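Long-range contacts in probable glutathione reductase (PDB 4DNA), which probably reduces glutathione disulfide to glutathione at the expense of NADPH, working as a homodimeric flavoprotein that binds one FAD per subunit: residues Phe4-Val10 with Val132-Val138; Ile110-Arg114 with Lys124-Ser128; Ala398-Val402 with Cys427-Asp433. One frame throughout, in Å; residues are numbered along the deposited sequence.

Contact 1. Residues Phe4-Val10 with Val132-Val138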
loop_
_atom_site.group_PDB
_atom_site.type_symbol
_atom_site.label_atom_id
_atom_site.label_comp_id
_atom_site.label_asym_id
_atom_site.label_seq_id
_atom_site.Cartn_x
_atom_site.Cartn_y
_atom_site.Cartn_z
ATOM N N PHE A 4 -44.592 -10.024 -21.000
ATOM C CA PHE A 4 -44.634 -9.254 -19.756
ATOM C C PHE A 4 -44.261 -7.798 -19.992
ATOM O O PHE A 4 -43.666 -7.463 -21.015
ATOM C CB PHE A 4 -43.648 -9.817 -18.722
ATOM C CG PHE A 4 -43.648 -11.319 -18.594
ATOM C CD1 PHE A 4 -43.038 -12.121 -19.560
ATOM C CD2 PHE A 4 -44.210 -11.930 -17.478
ATOM C CE1 PHE A 4 -43.020 -13.503 -19.426
ATOM C CE2 PHE A 4 -44.192 -13.311 -17.337
ATOM C CZ PHE A 4 -43.595 -14.099 -18.311
ATOM N N ASP A 5 -44.577 -6.947 -19.017
ATOM C CA ASP A 5 -44.174 -5.545 -19.049
ATOM C C ASP A 5 -42.670 -5.414 -19.242
ATOM O O ASP A 5 -42.214 -4.660 -20.093
ATOM C CB ASP A 5 -44.590 -4.828 -17.763
ATOM C CG ASP A 5 -46.081 -4.911 -17.497
ATOM O OD1 ASP A 5 -46.889 -4.871 -18.456
ATOM O OD2 ASP A 5 -46.444 -5.009 -16.311
ATOM N N TYR A 6 -41.903 -6.150 -18.451
ATOM C CA TYR A 6 -40.450 -6.086 -18.536
ATOM C C TYR A 6 -39.872 -7.479 -18.666
ATOM O O TYR A 6 -40.546 -8.463 -18.381
ATOM C CB TYR A 6 -39.863 -5.389 -17.302
ATOM C CG TYR A 6 -40.453 -4.022 -17.035
ATOM C CD1 TYR A 6 -40.038 -2.911 -17.761
ATOM C CD2 TYR A 6 -41.429 -3.845 -16.061
ATOM C CE1 TYR A 6 -40.581 -1.657 -17.524
ATOM C CE2 TYR A 6 -41.979 -2.596 -15.815
ATOM C CZ TYR A 6 -41.554 -1.503 -16.546
ATOM O OH TYR A 6 -42.101 -0.260 -16.302
ATOM N N ASP A 7 -38.628 -7.565 -19.114
ATOM C CA ASP A 7 -37.937 -8.840 -19.111
ATOM C C ASP A 7 -37.395 -9.070 -17.711
ATOM O O ASP A 7 -37.356 -10.203 -17.233
ATOM C CB ASP A 7 -36.811 -8.860 -20.146
ATOM C CG ASP A 7 -37.330 -8.766 -21.570
ATOM O OD1 ASP A 7 -37.848 -9.781 -22.098
ATOM O OD2 ASP A 7 -37.225 -7.670 -22.167
ATOM N N LEU A 8 -37.007 -7.979 -17.050
ATOM C CA LEU A 8 -36.315 -8.066 -15.774
ATOM C C LEU A 8 -36.613 -6.908 -14.834
ATOM O O LEU A 8 -36.131 -5.800 -15.050
ATOM C CB LEU A 8 -34.801 -8.146 -15.990
ATOM C CG LEU A 8 -34.006 -8.158 -14.681
ATOM C CD1 LEU A 8 -34.022 -9.538 -14.035
ATOM C CD2 LEU A 8 -32.584 -7.691 -14.913
ATOM N N PHE A 9 -37.377 -7.172 -13.776
ATOM C CA PHE A 9 -37.503 -6.206 -12.691
ATOM C C PHE A 9 -36.461 -6.477 -11.609
ATOM O O PHE A 9 -36.251 -7.626 -11.213
ATOM C CB PHE A 9 -38.913 -6.196 -12.089
ATOM C CG PHE A 9 -39.227 -4.935 -11.331
ATOM C CD1 PHE A 9 -38.768 -4.752 -10.026
ATOM C CD2 PHE A 9 -39.957 -3.922 -11.927
ATOM C CE1 PHE A 9 -39.042 -3.589 -9.331
ATOM C CE2 PHE A 9 -40.237 -2.759 -11.236
ATOM C CZ PHE A 9 -39.778 -2.591 -9.938
ATOM N N VAL A 10 -35.814 -5.405 -11.158
ATOM C CA VAL A 10 -34.800 -5.444 -10.108
ATOM C C VAL A 10 -35.316 -4.652 -8.908
ATOM O O VAL A 10 -35.534 -3.444 -9.009
ATOM C CB VAL A 10 -33.476 -4.800 -10.590
ATOM C CG1 VAL A 10 -32.484 -4.670 -9.451
ATOM C CG2 VAL A 10 -32.858 -5.593 -11.721
ATOM N N VAL A 132 -47.135 -4.399 -11.768
ATOM C CA VAL A 132 -46.299 -4.631 -12.950
ATOM C C VAL A 132 -45.796 -6.078 -13.082
ATOM O O VAL A 132 -45.496 -6.730 -12.083
ATOM C CB VAL A 132 -45.130 -3.619 -12.979
ATOM C CG1 VAL A 132 -43.818 -4.268 -13.405
ATOM C CG2 VAL A 132 -45.480 -2.417 -13.854
ATOM N N THR A 133 -45.700 -6.569 -14.316
ATOM C CA THR A 133 -45.213 -7.925 -14.568
ATOM C C THR A 133 -43.809 -7.949 -15.194
ATOM O O THR A 133 -43.494 -7.144 -16.078
ATOM C CB THR A 133 -46.170 -8.724 -15.472
ATOM O OG1 THR A 133 -46.299 -8.059 -16.734
ATOM C CG2 THR A 133 -47.549 -8.870 -14.825
ATOM N N ALA A 134 -42.977 -8.879 -14.717
ATOM C CA ALA A 134 -41.670 -9.159 -15.307
ATOM C C ALA A 134 -41.471 -10.665 -15.466
ATOM O O ALA A 134 -42.094 -11.457 -14.748
ATOM C CB ALA A 134 -40.555 -8.558 -14.465
ATOM N N GLU A 135 -40.610 -11.049 -16.412
ATOM C CA GLU A 135 -40.264 -12.455 -16.657
ATOM C C GLU A 135 -39.290 -13.008 -15.601
ATOM O O GLU A 135 -39.516 -14.078 -15.031
ATOM C CB GLU A 135 -39.695 -12.637 -18.072
ATOM C CG GLU A 135 -39.421 -14.092 -18.452
ATOM C CD GLU A 135 -38.994 -14.270 -19.902
ATOM O OE1 GLU A 135 -37.949 -13.694 -20.303
ATOM O OE2 GLU A 135 -39.701 -14.999 -20.640
ATOM N N ARG A 136 -38.263 -12.230 -15.305
ATOM C CA ARG A 136 -37.306 -12.569 -14.287
ATOM C C ARG A 136 -37.312 -11.463 -13.285
ATOM O O ARG A 136 -37.513 -10.333 -13.642
ATOM C CB ARG A 136 -35.932 -12.657 -14.897
ATOM C CG ARG A 136 -35.785 -13.776 -15.890
ATOM C CD ARG A 136 -35.851 -15.117 -15.202
ATOM N NE ARG A 136 -35.891 -16.215 -16.157
ATOM C CZ ARG A 136 -37.010 -16.766 -16.607
ATOM N NH1 ARG A 136 -36.962 -17.754 -17.473
ATOM N NH2 ARG A 136 -38.177 -16.319 -16.187
ATOM N N ILE A 137 -37.105 -11.785 -12.021
ATOM C CA ILE A 137 -36.983 -10.738 -10.999
ATOM C C ILE A 137 -35.737 -10.943 -10.153
ATOM O O ILE A 137 -35.390 -12.072 -9.822
ATOM C CB ILE A 137 -38.233 -10.629 -10.102
ATOM C CG1 ILE A 137 -39.456 -10.254 -10.953
ATOM C CG2 ILE A 137 -38.021 -9.579 -9.017
ATOM C CD1 ILE A 137 -40.776 -10.821 -10.469
ATOM N N VAL A 138 -35.064 -9.845 -9.829
ATOM C CA VAL A 138 -33.918 -9.885 -8.941
ATOM C C VAL A 138 -34.201 -9.110 -7.664
ATOM O O VAL A 138 -34.583 -7.950 -7.704
ATOM C CB VAL A 138 -32.668 -9.332 -9.633
ATOM C CG1 VAL A 138 -31.543 -9.127 -8.627
ATOM C CG2 VAL A 138 -32.240 -10.277 -10.741
#
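Tyr-6 pairs with Ala-134 and Val-10 with Val-138, their CA atoms 4.6 Å and 4.7 Å apart, so the segments run parallel and stay in step while both turn a corner, at Asp-7 and at Glu-135 and Arg-136. Backbone bonds persist through the bend, among them Tyr-6 N to Thr-133 O, Arg-136 N to Asp-7 O and Val-138 N to Phe-9 O. Short segments 8-10 and 132-134 lie 114° apart, consistent with different sheets; residues 132-138 pass from the antiparallel meander into the parallel Rossmann-type sheet.

Thr-133 holds Asp-5 in two places. Its OG1, set between backbone N and carbonyl carbon (chi1 60°), accepts from Asp-5 N at 3.1 Å, while Thr-133 N donates to Asp-5 OD2 at 2.6 Å, on the anti side of the carboxylate but tilted well out of its plane. The Phe-4 ring takes Glu-135 CB over one face, 3.9 Å from its centroid and 24° off the normal, a CH-pi contact. With an alanine in place of Phe-4, Glu-135 would probably lose the aromatic surface that covers its CB, leaving its chain freer to turn. Val-132 CG1 meets the Tyr-6 ring at the edge, 3.5 Å from CE2 and in the ring plane, while Tyr-6 OH bonds to Glu-109.

Deeper in, Phe-9 CB rests on Ala-134 CB (3.7 Å), and on the other face Leu-8 CD1 touches Val-138 CG2 (3.8 Å). At the corner Asp-7 and Glu-135 are like-charged neighbours, Asp-7 OD2 bonded to Lys-30 N, while Arg-136 NE forms a salt bridge with Glu-328. Thus main-chain bonds join meander to parallel sheet through the bend, polar ties sit at one end, charges gather at the corner, and the apolar Leu-8, Phe-9 and Val-138 are buried.

Contact 2. Residues Ile110-Arg114 with Lys124-Ser128. With FAD (flavin-adenine dinucleotide), chain C.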
loop_
_atom_site.group_PDB
_atom_site.type_symbol
_atom_site.label_atom_id
_atom_site.label_comp_id
_atom_site.label_asym_id
_atom_site.label_seq_id
_atom_site.Cartn_x
_atom_site.Cartn_y
_atom_site.Cartn_z
ATOM N N ILE A 110 -35.777 3.833 -14.649
ATOM C CA ILE A 110 -35.579 4.187 -13.244
ATOM C C ILE A 110 -36.871 4.749 -12.660
ATOM O O ILE A 110 -37.490 5.641 -13.248
ATOM C CB ILE A 110 -34.453 5.234 -13.074
ATOM C CG1 ILE A 110 -33.162 4.759 -13.745
ATOM C CG2 ILE A 110 -34.201 5.519 -11.602
ATOM C CD1 ILE A 110 -32.172 5.862 -14.061
ATOM N N LEU A 111 -37.273 4.220 -11.507
ATOM C CA LEU A 111 -38.409 4.753 -10.761
ATOM C C LEU A 111 -38.071 4.793 -9.288
ATOM O O LEU A 111 -37.385 3.904 -8.781
ATOM C CB LEU A 111 -39.672 3.925 -10.990
ATOM C CG LEU A 111 -39.451 2.506 -11.492
ATOM C CD1 LEU A 111 -40.264 1.503 -10.702
ATOM C CD2 LEU A 111 -39.790 2.439 -12.968
ATOM N N ASP A 112 -38.549 5.833 -8.610
ATOM C CA ASP A 112 -38.261 6.041 -7.191
ATOM C C ASP A 112 -39.501 5.690 -6.373
ATOM O O ASP A 112 -40.450 6.472 -6.258
ATOM C CB ASP A 112 -37.795 7.476 -6.923
ATOM C CG ASP A 112 -36.803 7.976 -7.964
ATOM O OD1 ASP A 112 -35.596 7.981 -7.676
ATOM O OD2 ASP A 112 -37.230 8.359 -9.074
ATOM N N THR A 113 -39.470 4.487 -5.820
ATOM C CA THR A 113 -40.602 3.886 -5.141
ATOM C C THR A 113 -40.089 2.646 -4.432
ATOM O O THR A 113 -39.101 2.050 -4.855
ATOM C CB THR A 113 -41.728 3.496 -6.140
ATOM O OG1 THR A 113 -42.713 2.690 -5.484
ATOM C CG2 THR A 113 -41.188 2.720 -7.321
ATOM N N ARG A 114 -40.740 2.273 -3.338
ATOM C CA ARG A 114 -40.565 0.944 -2.777
ATOM C C ARG A 114 -41.351 -0.024 -3.678
ATOM O O ARG A 114 -42.400 0.346 -4.230
ATOM C CB ARG A 114 -41.064 0.913 -1.326
ATOM C CG ARG A 114 -41.002 -0.445 -0.653
ATOM C CD ARG A 114 -41.694 -0.433 0.699
ATOM N NE ARG A 114 -41.870 -1.791 1.212
ATOM C CZ ARG A 114 -40.924 -2.493 1.833
ATOM N NH1 ARG A 114 -39.714 -1.978 2.025
ATOM N NH2 ARG A 114 -41.182 -3.718 2.258
ATOM N N LYS A 124 -45.673 -5.112 -7.367
ATOM C CA LYS A 124 -46.420 -3.877 -7.081
ATOM C C LYS A 124 -45.508 -2.727 -6.657
ATOM O O LYS A 124 -44.509 -2.930 -5.957
ATOM C CB LYS A 124 -47.572 -4.093 -6.079
ATOM C CG LYS A 124 -47.175 -4.473 -4.657
ATOM C CD LYS A 124 -48.413 -4.601 -3.774
ATOM C CE LYS A 124 -48.101 -5.255 -2.430
ATOM N NZ LYS A 124 -49.346 -5.558 -1.659
ATOM N N LEU A 125 -45.869 -1.526 -7.100
ATOM C CA LEU A 125 -45.080 -0.324 -6.878
ATOM C C LEU A 125 -45.885 0.650 -6.033
ATOM O O LEU A 125 -46.799 1.292 -6.538
ATOM C CB LEU A 125 -44.759 0.331 -8.221
ATOM C CG LEU A 125 -44.288 -0.547 -9.389
ATOM C CD1 LEU A 125 -44.696 0.039 -10.744
ATOM C CD2 LEU A 125 -42.784 -0.774 -9.305
ATOM N N LEU A 126 -45.542 0.773 -4.757
ATOM C CA LEU A 126 -46.398 1.494 -3.813
ATOM C C LEU A 126 -46.632 2.958 -4.166
ATOM O O LEU A 126 -47.773 3.411 -4.140
ATOM C CB LEU A 126 -45.909 1.340 -2.364
ATOM C CG LEU A 126 -45.812 -0.089 -1.797
ATOM C CD1 LEU A 126 -45.810 -0.061 -0.274
ATOM C CD2 LEU A 126 -46.912 -1.017 -2.313
ATOM N N ALA A 127 -45.572 3.683 -4.521
ATOM C CA ALA A 127 -45.667 5.128 -4.789
ATOM C C ALA A 127 -46.762 5.529 -5.795
ATOM O O ALA A 127 -47.477 6.510 -5.566
ATOM C CB ALA A 127 -44.319 5.693 -5.210
ATOM N N SER A 128 -46.900 4.781 -6.893
ATOM C CA SER A 128 -47.992 5.026 -7.838
ATOM C C SER A 128 -49.240 4.188 -7.515
ATOM O O SER A 128 -50.338 4.488 -7.989
ATOM C CB SER A 128 -47.536 4.811 -9.290
ATOM O OG SER A 128 -47.369 3.439 -9.600
HETATM P PA FAD C . -27.578 -2.393 -0.620
HETATM O O1A FAD C . -27.818 -2.651 0.857
HETATM O O2A FAD C . -26.335 -1.699 -1.131
HETATM O O5B FAD C . -28.831 -1.582 -1.214
HETATM C C5B FAD C . -30.062 -2.213 -1.590
HETATM C C4B FAD C . -31.056 -1.083 -1.804
HETATM O O4B FAD C . -32.404 -1.540 -1.892
HETATM C C3B FAD C . -30.992 -0.115 -0.639
HETATM O O3B FAD C . -30.652 1.184 -1.147
HETATM C C2B FAD C . -32.371 -0.180 -0.012
HETATM O O2B FAD C . -32.777 1.093 0.493
HETATM C C1B FAD C . -33.251 -0.651 -1.160
HETATM N N9A FAD C . -34.455 -1.405 -0.737
HETATM C C8A FAD C . -34.532 -2.182 0.360
HETATM N N7A FAD C . -35.744 -2.775 0.482
HETATM C C5A FAD C . -36.465 -2.374 -0.571
HETATM C C6A FAD C . -37.835 -2.647 -1.034
HETATM N N6A FAD C . -38.609 -3.465 -0.279
HETATM N N1A FAD C . -38.245 -2.055 -2.186
HETATM C C2A FAD C . -37.425 -1.235 -2.889
HETATM N N3A FAD C . -36.156 -0.945 -2.518
HETATM C C4A FAD C . -35.624 -1.475 -1.382
HETATM N N1 FAD C . -18.398 -3.459 2.162
HETATM C C2 FAD C . -17.145 -3.490 1.654
HETATM O O2 FAD C . -16.881 -4.292 0.731
HETATM N N3 FAD C . -16.174 -2.681 2.116
HETATM C C4 FAD C . -16.371 -1.791 3.110
HETATM O O4 FAD C . -15.437 -1.048 3.501
HETATM C C4X FAD C . -17.721 -1.707 3.722
HETATM N N5 FAD C . -18.003 -0.839 4.718
HETATM C C5X FAD C . -19.257 -0.790 5.245
HETATM C C6 FAD C . -19.547 0.105 6.274
HETATM C C7 FAD C . -20.830 0.156 6.829
HETATM C C7M FAD C . -21.095 1.144 7.938
HETATM C C8 FAD C . -21.910 -0.741 6.308
HETATM C C8M FAD C . -23.312 -0.721 6.853
HETATM C C9 FAD C . -21.622 -1.634 5.285
HETATM C C9A FAD C . -20.342 -1.695 4.738
HETATM N N10 FAD C . -20.064 -2.604 3.697
HETATM C C10 FAD C . -18.751 -2.626 3.170
HETATM C "C1'" FAD C . -21.128 -3.497 3.203
HETATM C "C2'" FAD C . -21.745 -3.038 1.890
HETATM O "O2'" FAD C . -22.225 -1.697 2.029
HETATM C "C3'" FAD C . -22.864 -3.990 1.462
HETATM O "O3'" FAD C . -22.363 -5.329 1.542
HETATM C "C4'" FAD C . -23.367 -3.728 0.042
HETATM O "O4'" FAD C . -24.015 -2.451 -0.008
HETATM C "C5'" FAD C . -24.345 -4.803 -0.401
HETATM O "O5'" FAD C . -25.298 -4.217 -1.285
HETATM P P FAD C . -26.700 -4.913 -1.688
HETATM O O1P FAD C . -26.713 -5.177 -3.182
HETATM O O2P FAD C . -27.016 -6.028 -0.720
HETATM O O3P FAD C . -27.790 -3.757 -1.451
#
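Beside the adenine end of the FAD site, where edge strand 109-112 of the Rossmann-type parallel sheet leads into the three-stranded antiparallel meander, Thr-113 and Arg-114 meet Leu-126 and Ala-127. The latter pair belongs to the turn that follows strand 122-125, and its helical backbone angles bring two successive amides toward the 113-114 link. The touching parts run 102° apart end to end, which fits a crossing at the sheet junction and not a strand ladder.

Leu-126 N donates to Arg-114 O at 3.2 Å (N-H...O 152°). The same oxygen accepts from Thr-113 OG1 at 2.7 Å, and the two donors reach it from opposite faces of the carbonyl plane. Thr-113 OG1 in turn accepts from Ala-127 N at 3.2 Å, so this hydroxyl relays between the turn amide and the carbonyl. Its position opposite the backbone N about the first torsion (chi1 169°) brings it beside its own carbonyl carbon, next to Arg-114 O. Ala-127 CB packs on Thr-113 CB at 3.5 Å. On the inner side, Leu-111 CD1 and Leu-125 CD2 touch at 3.7 Å, the two side chains crossing at about a right angle.

While its carbonyl holds the turn, the side chain of Arg-114 reaches the cofactor: extended from CG to NE, it passes the adenine N1A and N6A, with Arg-114 CG 3.5 Å from FAD N1A. The guanidinium is fixed by salt bridges from NE to Glu-116 and from NH1 to Glu-36, another FAD-binding residue, and by a hydrogen bond from NH2 to Gly-272 O. Over one face of the group thus held lies the adenine amino nitrogen, offset toward the rim, with FAD N6A 3.0 Å from Arg-114 NH1.

Contact 3. Residues Ala398-Val402 with Cys427-Asp433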
loop_
_atom_site.group_PDB
_atom_site.type_symbol
_atom_site.label_atom_id
_atom_site.label_comp_id
_atom_site.label_asym_id
_atom_site.label_seq_id
_atom_site.Cartn_x
_atom_site.Cartn_y
_atom_site.Cartn_z
ATOM N N ALA A 398 3.494 -29.064 4.547
ATOM C CA ALA A 398 3.464 -30.089 3.504
ATOM C C ALA A 398 3.573 -29.534 2.079
ATOM O O ALA A 398 4.137 -30.194 1.230
ATOM C CB ALA A 398 2.211 -30.931 3.641
ATOM N N ASP A 399 2.989 -28.370 1.835
ATOM C CA ASP A 399 2.930 -27.722 0.536
ATOM C C ASP A 399 3.960 -26.684 0.334
ATOM O O ASP A 399 4.464 -26.497 -0.729
ATOM C CB ASP A 399 1.679 -26.893 0.491
ATOM C CG ASP A 399 0.507 -27.674 0.230
ATOM O OD1 ASP A 399 0.668 -28.726 -0.373
ATOM O OD2 ASP A 399 -0.574 -27.242 0.622
ATOM N N ARG A 400 4.191 -25.949 1.391
ATOM C CA ARG A 400 4.795 -24.630 1.392
ATOM C C ARG A 400 3.795 -23.522 0.995
ATOM O O ARG A 400 4.167 -22.345 0.880
ATOM C CB ARG A 400 6.104 -24.617 0.587
ATOM C CG ARG A 400 7.181 -25.469 1.235
ATOM C CD ARG A 400 7.635 -24.831 2.531
ATOM N NE ARG A 400 8.673 -23.847 2.257
ATOM C CZ ARG A 400 8.952 -22.785 3.008
ATOM N NH1 ARG A 400 8.255 -22.532 4.104
ATOM N NH2 ARG A 400 9.927 -21.958 2.645
ATOM N N LYS A 401 2.524 -23.892 0.847
ATOM C CA LYS A 401 1.483 -22.918 0.516
ATOM C C LYS A 401 1.313 -21.851 1.587
ATOM O O LYS A 401 1.149 -22.175 2.758
ATOM C CB LYS A 401 0.118 -23.604 0.334
ATOM C CG LYS A 401 -0.101 -24.349 -0.967
ATOM C CD LYS A 401 0.227 -23.510 -2.191
ATOM C CE LYS A 401 -0.049 -24.292 -3.477
ATOM N NZ LYS A 401 -1.514 -24.432 -3.738
ATOM N N VAL A 402 1.296 -20.584 1.189
ATOM C CA VAL A 402 0.762 -19.561 2.089
ATOM C C VAL A 402 -0.767 -19.689 2.147
ATOM O O VAL A 402 -1.436 -19.577 1.151
ATOM C CB VAL A 402 1.159 -18.148 1.671
ATOM C CG1 VAL A 402 0.537 -17.151 2.634
ATOM C CG2 VAL A 402 2.676 -18.012 1.638
ATOM N N CYS A 427 0.238 -19.309 -4.303
ATOM C CA CYS A 427 1.670 -19.060 -4.117
ATOM C C CYS A 427 2.283 -19.743 -2.886
ATOM O O CYS A 427 1.635 -19.885 -1.828
ATOM C CB CYS A 427 1.980 -17.560 -4.122
ATOM S SG CYS A 427 2.212 -16.869 -5.789
ATOM N N THR A 428 3.538 -20.160 -3.023
ATOM C CA THR A 428 4.232 -20.842 -1.941
ATOM C C THR A 428 5.138 -19.872 -1.212
ATOM O O THR A 428 5.514 -18.845 -1.781
ATOM C CB THR A 428 5.075 -22.015 -2.463
ATOM O OG1 THR A 428 6.051 -21.534 -3.398
ATOM C CG2 THR A 428 4.193 -23.055 -3.130
ATOM N N LYS A 429 5.499 -20.204 0.032
ATOM C CA LYS A 429 6.415 -19.392 0.851
ATOM C C LYS A 429 7.730 -19.198 0.109
ATOM O O LYS A 429 8.463 -18.231 0.318
ATOM C CB LYS A 429 6.646 -20.054 2.225
ATOM C CG LYS A 429 7.601 -19.327 3.183
ATOM C CD LYS A 429 7.169 -17.895 3.489
ATOM C CE LYS A 429 8.090 -17.170 4.451
ATOM N NZ LYS A 429 9.439 -16.885 3.903
ATOM N N ASP A 430 8.004 -20.126 -0.793
ATOM C CA ASP A 430 9.191 -20.060 -1.621
ATOM C C ASP A 430 9.073 -18.966 -2.686
ATOM O O ASP A 430 9.999 -18.163 -2.795
ATOM C CB ASP A 430 9.538 -21.450 -2.158
ATOM C CG ASP A 430 9.698 -22.460 -1.029
ATOM O OD1 ASP A 430 10.725 -22.416 -0.324
ATOM O OD2 ASP A 430 8.769 -23.256 -0.803
ATOM N N ASP A 431 7.950 -18.888 -3.415
ATOM C CA ASP A 431 7.708 -17.758 -4.337
ATOM C C ASP A 431 8.009 -16.432 -3.655
ATOM O O ASP A 431 8.612 -15.525 -4.259
ATOM C CB ASP A 431 6.252 -17.691 -4.812
ATOM C CG ASP A 431 5.803 -18.940 -5.552
ATOM O OD1 ASP A 431 6.589 -19.454 -6.378
ATOM O OD2 ASP A 431 4.654 -19.392 -5.316
ATOM N N PHE A 432 7.572 -16.324 -2.396
ATOM C CA PHE A 432 7.815 -15.121 -1.604
ATOM C C PHE A 432 9.308 -14.867 -1.392
ATOM O O PHE A 432 9.767 -13.738 -1.569
ATOM C CB PHE A 432 7.166 -15.212 -0.232
ATOM C CG PHE A 432 5.735 -14.789 -0.183
ATOM C CD1 PHE A 432 4.756 -15.475 -0.903
ATOM C CD2 PHE A 432 5.345 -13.760 0.659
ATOM C CE1 PHE A 432 3.428 -15.109 -0.811
ATOM C CE2 PHE A 432 4.008 -13.396 0.760
ATOM C CZ PHE A 432 3.052 -14.068 0.018
ATOM N N ASP A 433 10.052 -15.904 -1.001
ATOM C CA ASP A 433 11.471 -15.740 -0.675
ATOM C C ASP A 433 12.340 -15.414 -1.886
ATOM O O ASP A 433 13.309 -14.681 -1.755
ATOM C CB ASP A 433 11.997 -16.946 0.097
ATOM C CG ASP A 433 11.300 -17.126 1.441
ATOM O OD1 ASP A 433 10.312 -16.431 1.701
ATOM O OD2 ASP A 433 11.735 -17.959 2.252
#
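Val-402 and Arg-400 of the loop 398-402 meet the start of helix 429-433 in the dimerisation domain, and the contact divides into a close-set part and a looser solvent side. In the close-set part, two main-chain bonds tie the loop down: Lys-429 N donates to Arg-400 O at 2.7 Å (N-H...O 166°), and Val-402 N to Cys-427 O at 3.1 Å. With CG1 opposite the backbone N (chi1 179°), Val-402 turns CG2 to the helix, where it reaches Phe-432 CE1 at 3.9 Å; Phe-432 packs in addition on Ile-421 of the second subunit. Arg-400 fits closely too: Lys-429 CB lies over one guanidinium face, and NH2 forms a salt bridge with Asp-430 OD1 at 3.1 Å, meeting it from above the carboxylate plane. The bond from NE to OD2 is weak, and the two flat groups are 72° apart.

Within 427-433 itself, Thr-428, the N-cap, and Asp-431 close a capping box that fixes the helix start the loop meets.

On the loose side, Asp-399 is exposed, and Lys-401 has its CB turned away from 427-433, though its CD comes near Thr-428 CG2.

Arg-400 NH1 also forms a salt bridge with Glu-369 and a hydrogen bond with Tyr-371 OH, so the arginine probably balances two carboxylates. Asp-430, in the first turn of the helix, would probably be stabilised both by this arginine and by the helix's amino end.

How the contacts relate
Contacts 1 and 2 belong to one neighbourhood, with centres 14 Å apart, and contact 2 is nested along the chain inside the loop closed by contact 1. They share the meander through strands 122-125 and 130-134, and they touch: Phe-9 CZ lies 3.6 Å from Leu-125 CD2. Contact 1 is partly buried and rests on a parallel backbone ladder; contact 2 is a surface junction of few bonds beside the adenine. Contact 3 stands in the dimerisation domain, its centre about 49 Å from that of contact 1 and 54 Å from that of contact 2. Partly buried too, it alone uses helix capping, a salt bridge between its segments and packing against the second subunit.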